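Local coordinates for DUF1460 domain-containing protein (Legionella pneumophila subsp. pneumophila, PDB 2IM9), which is of unknown function but belongs to the N-acetylmuramoyl-L-alanine amidase-like family of the papain-like peptidase clan, and so may cleave amide bonds in peptidoglycan or a related substrate, at residues His236-Ile241 with Val294-Tyr299; Ile273-Asn276 with Phe281-Ala284. All coordinates share one frame; numbering follows the deposited sequence.

Contact 1. Residues His236-Ile241 with Val294-Tyr299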
loop_
_atom_site.group_PDB
_atom_site.type_symbol
_atom_site.label_atom_id
_atom_site.label_comp_id
_atom_site.label_asym_id
_atom_site.label_seq_id
_atom_site.Cartn_x
_atom_site.Cartn_y
_atom_site.Cartn_z
ATOM N N HIS A 236 -17.065 -6.947 -18.747
ATOM C CA HIS A 236 -15.909 -7.187 -19.607
ATOM C C HIS A 236 -14.637 -6.588 -19.015
ATOM O O HIS A 236 -13.578 -7.232 -19.026
ATOM C CB HIS A 236 -16.114 -6.646 -21.029
ATOM C CG HIS A 236 -14.985 -6.979 -21.952
ATOM N ND1 HIS A 236 -14.765 -8.256 -22.429
ATOM C CD2 HIS A 236 -14.001 -6.210 -22.472
ATOM C CE1 HIS A 236 -13.698 -8.255 -23.209
ATOM N NE2 HIS A 236 -13.207 -7.028 -23.241
ATOM N N LEU A 237 -14.724 -5.356 -18.516
ATOM C CA LEU A 237 -13.550 -4.735 -17.890
ATOM C C LEU A 237 -13.171 -5.422 -16.576
ATOM O O LEU A 237 -11.994 -5.792 -16.370
ATOM C CB LEU A 237 -13.773 -3.237 -17.655
ATOM C CG LEU A 237 -13.932 -2.374 -18.917
ATOM C CD1 LEU A 237 -14.293 -0.927 -18.561
ATOM C CD2 LEU A 237 -12.651 -2.424 -19.756
ATOM N N PHE A 238 -14.152 -5.600 -15.693
ATOM C CA PHE A 238 -13.889 -6.242 -14.399
ATOM C C PHE A 238 -13.239 -7.618 -14.545
ATOM O O PHE A 238 -12.348 -7.963 -13.757
ATOM C CB PHE A 238 -15.143 -6.324 -13.531
ATOM C CG PHE A 238 -15.488 -5.038 -12.847
ATOM C CD1 PHE A 238 -14.734 -4.586 -11.759
ATOM C CD2 PHE A 238 -16.580 -4.293 -13.263
ATOM C CE1 PHE A 238 -15.054 -3.402 -11.101
ATOM C CE2 PHE A 238 -16.919 -3.093 -12.611
ATOM C CZ PHE A 238 -16.160 -2.652 -11.531
ATOM N N SER A 239 -13.644 -8.381 -15.562
ATOM C CA SER A 239 -13.130 -9.746 -15.742
ATOM C C SER A 239 -11.631 -9.806 -16.072
ATOM O O SER A 239 -11.026 -10.881 -15.983
ATOM C CB SER A 239 -13.914 -10.449 -16.851
ATOM O OG SER A 239 -13.510 -9.966 -18.125
ATOM N N GLN A 240 -11.050 -8.672 -16.474
ATOM C CA GLN A 240 -9.633 -8.625 -16.843
ATOM C C GLN A 240 -8.702 -8.307 -15.673
ATOM O O GLN A 240 -7.478 -8.303 -15.828
ATOM C CB GLN A 240 -9.383 -7.625 -17.981
ATOM C CG GLN A 240 -10.035 -8.022 -19.295
ATOM C CD GLN A 240 -9.998 -6.881 -20.290
ATOM O OE1 GLN A 240 -8.932 -6.496 -20.767
ATOM N NE2 GLN A 240 -11.161 -6.322 -20.594
ATOM N N ILE A 241 -9.279 -8.032 -14.510
ATOM C CA ILE A 241 -8.470 -7.763 -13.326
ATOM C C ILE A 241 -8.002 -9.133 -12.818
ATOM O O ILE A 241 -8.836 -9.982 -12.493
ATOM C CB ILE A 241 -9.300 -7.022 -12.261
ATOM C CG1 ILE A 241 -9.802 -5.672 -12.818
ATOM C CG2 ILE A 241 -8.496 -6.866 -10.964
ATOM C CD1 ILE A 241 -10.748 -4.898 -11.894
ATOM N N VAL A 294 -14.618 -7.460 0.512
ATOM C CA VAL A 294 -15.882 -6.856 0.056
ATOM C C VAL A 294 -15.985 -7.005 -1.466
ATOM O O VAL A 294 -14.974 -6.963 -2.162
ATOM C CB VAL A 294 -16.021 -5.350 0.443
ATOM C CG1 VAL A 294 -15.988 -5.139 1.962
ATOM C CG2 VAL A 294 -14.964 -4.510 -0.266
ATOM N N SER A 295 -17.197 -7.194 -1.987
ATOM C CA SER A 295 -17.385 -7.219 -3.441
ATOM C C SER A 295 -16.744 -5.983 -4.071
ATOM O O SER A 295 -17.055 -4.866 -3.660
ATOM C CB SER A 295 -18.870 -7.239 -3.803
ATOM O OG SER A 295 -19.060 -6.784 -5.144
ATOM N N LEU A 296 -15.843 -6.169 -5.049
ATOM C CA LEU A 296 -15.175 -5.001 -5.644
ATOM C C LEU A 296 -16.191 -4.144 -6.414
ATOM O O LEU A 296 -16.171 -2.924 -6.333
ATOM C CB LEU A 296 -13.979 -5.386 -6.535
ATOM C CG LEU A 296 -13.327 -4.177 -7.242
ATOM C CD1 LEU A 296 -12.562 -3.249 -6.246
ATOM C CD2 LEU A 296 -12.435 -4.568 -8.420
ATOM N N ILE A 297 -17.084 -4.791 -7.154
ATOM C CA ILE A 297 -18.137 -4.063 -7.874
ATOM C C ILE A 297 -18.986 -3.213 -6.920
ATOM O O ILE A 297 -19.155 -2.014 -7.143
ATOM C CB ILE A 297 -19.013 -5.015 -8.742
ATOM C CG1 ILE A 297 -18.173 -5.597 -9.888
ATOM C CG2 ILE A 297 -20.244 -4.269 -9.278
ATOM C CD1 ILE A 297 -18.845 -6.746 -10.633
ATOM N N ASP A 298 -19.482 -3.812 -5.843
ATOM C CA ASP A 298 -20.284 -3.073 -4.854
ATOM C C ASP A 298 -19.500 -1.942 -4.186
ATOM O O ASP A 298 -20.029 -0.851 -3.995
ATOM C CB ASP A 298 -20.819 -4.015 -3.781
ATOM C CG ASP A 298 -21.827 -4.997 -4.318
ATOM O OD1 ASP A 298 -22.283 -4.828 -5.488
ATOM O OD2 ASP A 298 -22.163 -5.943 -3.556
ATOM N N TYR A 299 -18.244 -2.216 -3.833
ATOM C CA TYR A 299 -17.381 -1.227 -3.194
ATOM C C TYR A 299 -17.231 0.013 -4.090
ATOM O O TYR A 299 -17.392 1.169 -3.642
ATOM C CB TYR A 299 -16.012 -1.860 -2.903
ATOM C CG TYR A 299 -15.025 -0.911 -2.280
ATOM C CD1 TYR A 299 -14.980 -0.732 -0.891
ATOM C CD2 TYR A 299 -14.141 -0.189 -3.075
ATOM C CE1 TYR A 299 -14.069 0.147 -0.314
ATOM C CE2 TYR A 299 -13.244 0.711 -2.517
ATOM C CZ TYR A 299 -13.215 0.875 -1.142
ATOM O OH TYR A 299 -12.308 1.753 -0.599
#

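Contact 2. Residues Ile273-Asn276 with Phe281-Ala284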
loop_
_atom_site.group_PDB
_atom_site.type_symbol
_atom_site.label_atom_id
_atom_site.label_comp_id
_atom_site.label_asym_id
_atom_site.label_seq_id
_atom_site.Cartn_x
_atom_site.Cartn_y
_atom_site.Cartn_z
ATOM N N ILE A 273 -9.110 -10.270 -5.357
ATOM C CA ILE A 273 -9.123 -11.714 -5.111
ATOM C C ILE A 273 -10.401 -12.315 -5.709
ATOM O O ILE A 273 -11.492 -11.907 -5.331
ATOM C CB ILE A 273 -9.068 -12.044 -3.586
ATOM C CG1 ILE A 273 -7.831 -11.431 -2.900
ATOM C CG2 ILE A 273 -9.141 -13.582 -3.359
ATOM C CD1 ILE A 273 -6.458 -12.048 -3.314
ATOM N N TRP A 274 -10.245 -13.266 -6.626
ATOM C CA TRP A 274 -11.389 -13.968 -7.229
ATOM C C TRP A 274 -11.768 -15.171 -6.354
ATOM O O TRP A 274 -10.922 -16.014 -6.057
ATOM C CB TRP A 274 -11.042 -14.464 -8.617
ATOM C CG TRP A 274 -11.013 -13.383 -9.645
ATOM C CD1 TRP A 274 -9.931 -12.632 -10.030
ATOM C CD2 TRP A 274 -12.124 -12.918 -10.412
ATOM N NE1 TRP A 274 -10.314 -11.728 -11.008
ATOM C CE2 TRP A 274 -11.655 -11.882 -11.249
ATOM C CE3 TRP A 274 -13.482 -13.277 -10.473
ATOM C CZ2 TRP A 274 -12.492 -11.212 -12.151
ATOM C CZ3 TRP A 274 -14.310 -12.607 -11.362
ATOM C CH2 TRP A 274 -13.816 -11.582 -12.182
ATOM N N ILE A 275 -13.044 -15.252 -5.969
ATOM C CA ILE A 275 -13.533 -16.375 -5.154
ATOM C C ILE A 275 -14.881 -16.766 -5.700
ATOM O O ILE A 275 -15.801 -15.951 -5.744
ATOM C CB ILE A 275 -13.712 -16.008 -3.669
ATOM C CG1 ILE A 275 -12.396 -15.531 -3.034
ATOM C CG2 ILE A 275 -14.327 -17.207 -2.854
ATOM C CD1 ILE A 275 -12.617 -14.732 -1.729
ATOM N N ASN A 276 -14.981 -18.010 -6.144
ATOM C CA ASN A 276 -16.232 -18.526 -6.678
ATOM C C ASN A 276 -16.703 -17.675 -7.850
ATOM O O ASN A 276 -17.883 -17.374 -7.979
ATOM C CB ASN A 276 -17.306 -18.629 -5.574
ATOM C CG ASN A 276 -18.421 -19.607 -5.941
ATOM O OD1 ASN A 276 -18.141 -20.696 -6.441
ATOM N ND2 ASN A 276 -19.681 -19.205 -5.722
ATOM N N PHE A 281 -12.425 -7.254 -3.136
ATOM C CA PHE A 281 -11.399 -6.286 -2.769
ATOM C C PHE A 281 -11.036 -6.643 -1.338
ATOM O O PHE A 281 -11.840 -6.485 -0.409
ATOM C CB PHE A 281 -11.982 -4.882 -2.891
ATOM C CG PHE A 281 -11.011 -3.770 -2.662
ATOM C CD1 PHE A 281 -9.686 -3.839 -3.125
ATOM C CD2 PHE A 281 -11.454 -2.588 -2.071
ATOM C CE1 PHE A 281 -8.814 -2.763 -2.952
ATOM C CE2 PHE A 281 -10.571 -1.502 -1.901
ATOM C CZ PHE A 281 -9.259 -1.599 -2.338
ATOM N N ARG A 282 -9.835 -7.187 -1.172
ATOM C CA ARG A 282 -9.376 -7.619 0.145
ATOM C C ARG A 282 -8.442 -6.556 0.698
ATOM O O ARG A 282 -7.414 -6.268 0.111
ATOM C CB ARG A 282 -8.664 -8.965 0.036
ATOM C CG ARG A 282 -8.192 -9.523 1.384
ATOM C CD ARG A 282 -7.718 -10.961 1.203
ATOM N NE ARG A 282 -8.843 -11.872 0.989
ATOM C CZ ARG A 282 -8.712 -13.112 0.533
ATOM N NH1 ARG A 282 -7.513 -13.597 0.229
ATOM N NH2 ARG A 282 -9.792 -13.872 0.376
ATOM N N GLN A 283 -8.827 -5.935 1.812
ATOM C CA GLN A 283 -8.048 -4.800 2.321
ATOM C C GLN A 283 -8.279 -4.556 3.792
ATOM O O GLN A 283 -9.227 -5.079 4.372
ATOM C CB GLN A 283 -8.290 -3.492 1.528
ATOM C CG GLN A 283 -9.585 -3.405 0.778
ATOM C CD GLN A 283 -10.786 -3.085 1.664
ATOM O OE1 GLN A 283 -10.864 -2.007 2.274
ATOM N NE2 GLN A 283 -11.759 -3.995 1.677
ATOM N N ALA A 284 -7.364 -3.797 4.383
ATOM C CA ALA A 284 -7.466 -3.366 5.765
ATOM C C ALA A 284 -8.307 -2.101 5.732
ATOM O O ALA A 284 -7.899 -1.081 5.148
ATOM C CB ALA A 284 -6.074 -3.101 6.343
#

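Contact 1. Residues His236-Ile241 with Val294-Tyr299
Phe-238 and Ile-297 meet where a turn beside a short helix packs on the first turn of helix 296-303, at one margin of the antiparallel sheet: residues 236-238 lie on the short helix, Phe-238 to Ile-241 form a type I beta turn, and helix 296-303 starts straight after strand 290-295. The contact is wholly apolar and centres on the Phe-238 ring. Ile-297 lays its CG1 methylene over one face, 3.7 Å from the ring centroid and only 3° off the normal, so the fit is a CH-pi contact with CG1 nearly equidistant from all six carbons. With CG1 of Ile-297 anti to its own carbonyl carbon (chi1 -67°), it is the longer branch that covers the phenyl group. Leu-296 approaches the same ring differently, near its plane, with CD2 3.9 Å from CE1 of Phe-238. That methyl does double duty, for the extended Ile-241 chain reaches it tip to tip through CD1. Leu-227 of helix 224-227 also packs on Phe-238, and Leu-279 of strand 278-285 touches both Ile-241 and Leu-296, which ties the cluster to the sheet.

Each segment fixes its own shape with polar bonds. In 236-241, His-236 O takes Ser-239 OG and Gln-240 NE2 from opposite faces of its carbonyl plane. On the other segment Ser-295 is the N-cap of helix 296-303: Asp-298 N donates to Ser-295 OG over 3.1 Å, nearly straight at 172°.

Contact 2. Residues Ile273-Asn276 with Phe281-Ala284
Ile-273 and Arg-282 meet on the diagonal across the beta hairpin of strands 264-275 and 278-285, two antiparallel neighbours in the sheet of this amidase-like domain, with their side chains crossing obliquely. They account for most of the surface the two segments bury, 66 Å² on Ile-273 and 69 Å² on Arg-282, and Ile-275 adds a smaller share from the end of its strand. The arginine leaves its strand with CG anti to the backbone N (chi1 -178°), runs on extended and then bends at chi3 (-73°), which brings its flat end over toward the isoleucines.

Ile-273 covers one face of the guanidinium with both of its branches. CG1 sits 3.7 Å above the plane, displaced toward the rim, while CG2 lies 3.8 Å from NH2 of Arg-282. The same CG1 also follows the chain further back, 3.9 Å from CB of Arg-282, so one methylene packs along the folded arginine as well as over its head. This is an apolar side chain laid against a charged plane, and the hydrogen-bonding directions of the guanidinium remain available for other partners.

Two such partners come from outside the hairpin: Asp-293 of the next strand, 290-295, makes a salt bridge through OD1 to NE, and NH1 is hydrogen-bonded to Ser-61 OG of helix 53-63. Together they probably set the rotation of the buried charged group and offset much of the cost of burying it. Ser-58 and Ala-62 of that helix pack on the arginine too, with Tyr-98 of helix 95-107. Ile-275 meets the arginine roughly at a right angle, its CD1 methyl 3.6 Å from NH2 of Arg-282.

Both contacts are largely buried and reach one sheet, in which strand 278-285 pairs with 264-275 on one side and 290-295 on the other. Contact 2 lies nested in the chain between the segments of contact 1, their centres about 10 Å apart. Contact 2 joins neighbouring strands and sets a charged group against aliphatic ones; contact 1, at the sheet's margin, joins a helix and turn to the start of helix 296-303 through hydrocarbon alone. A backbone pair, Phe-281 N with Val-294 O, and an indole, Trp-274 NE1 with Ile-241 O, couple them, each at 2.7 Å in a probable hydrogen bond. Tyr-299 packs its ring against Phe-281.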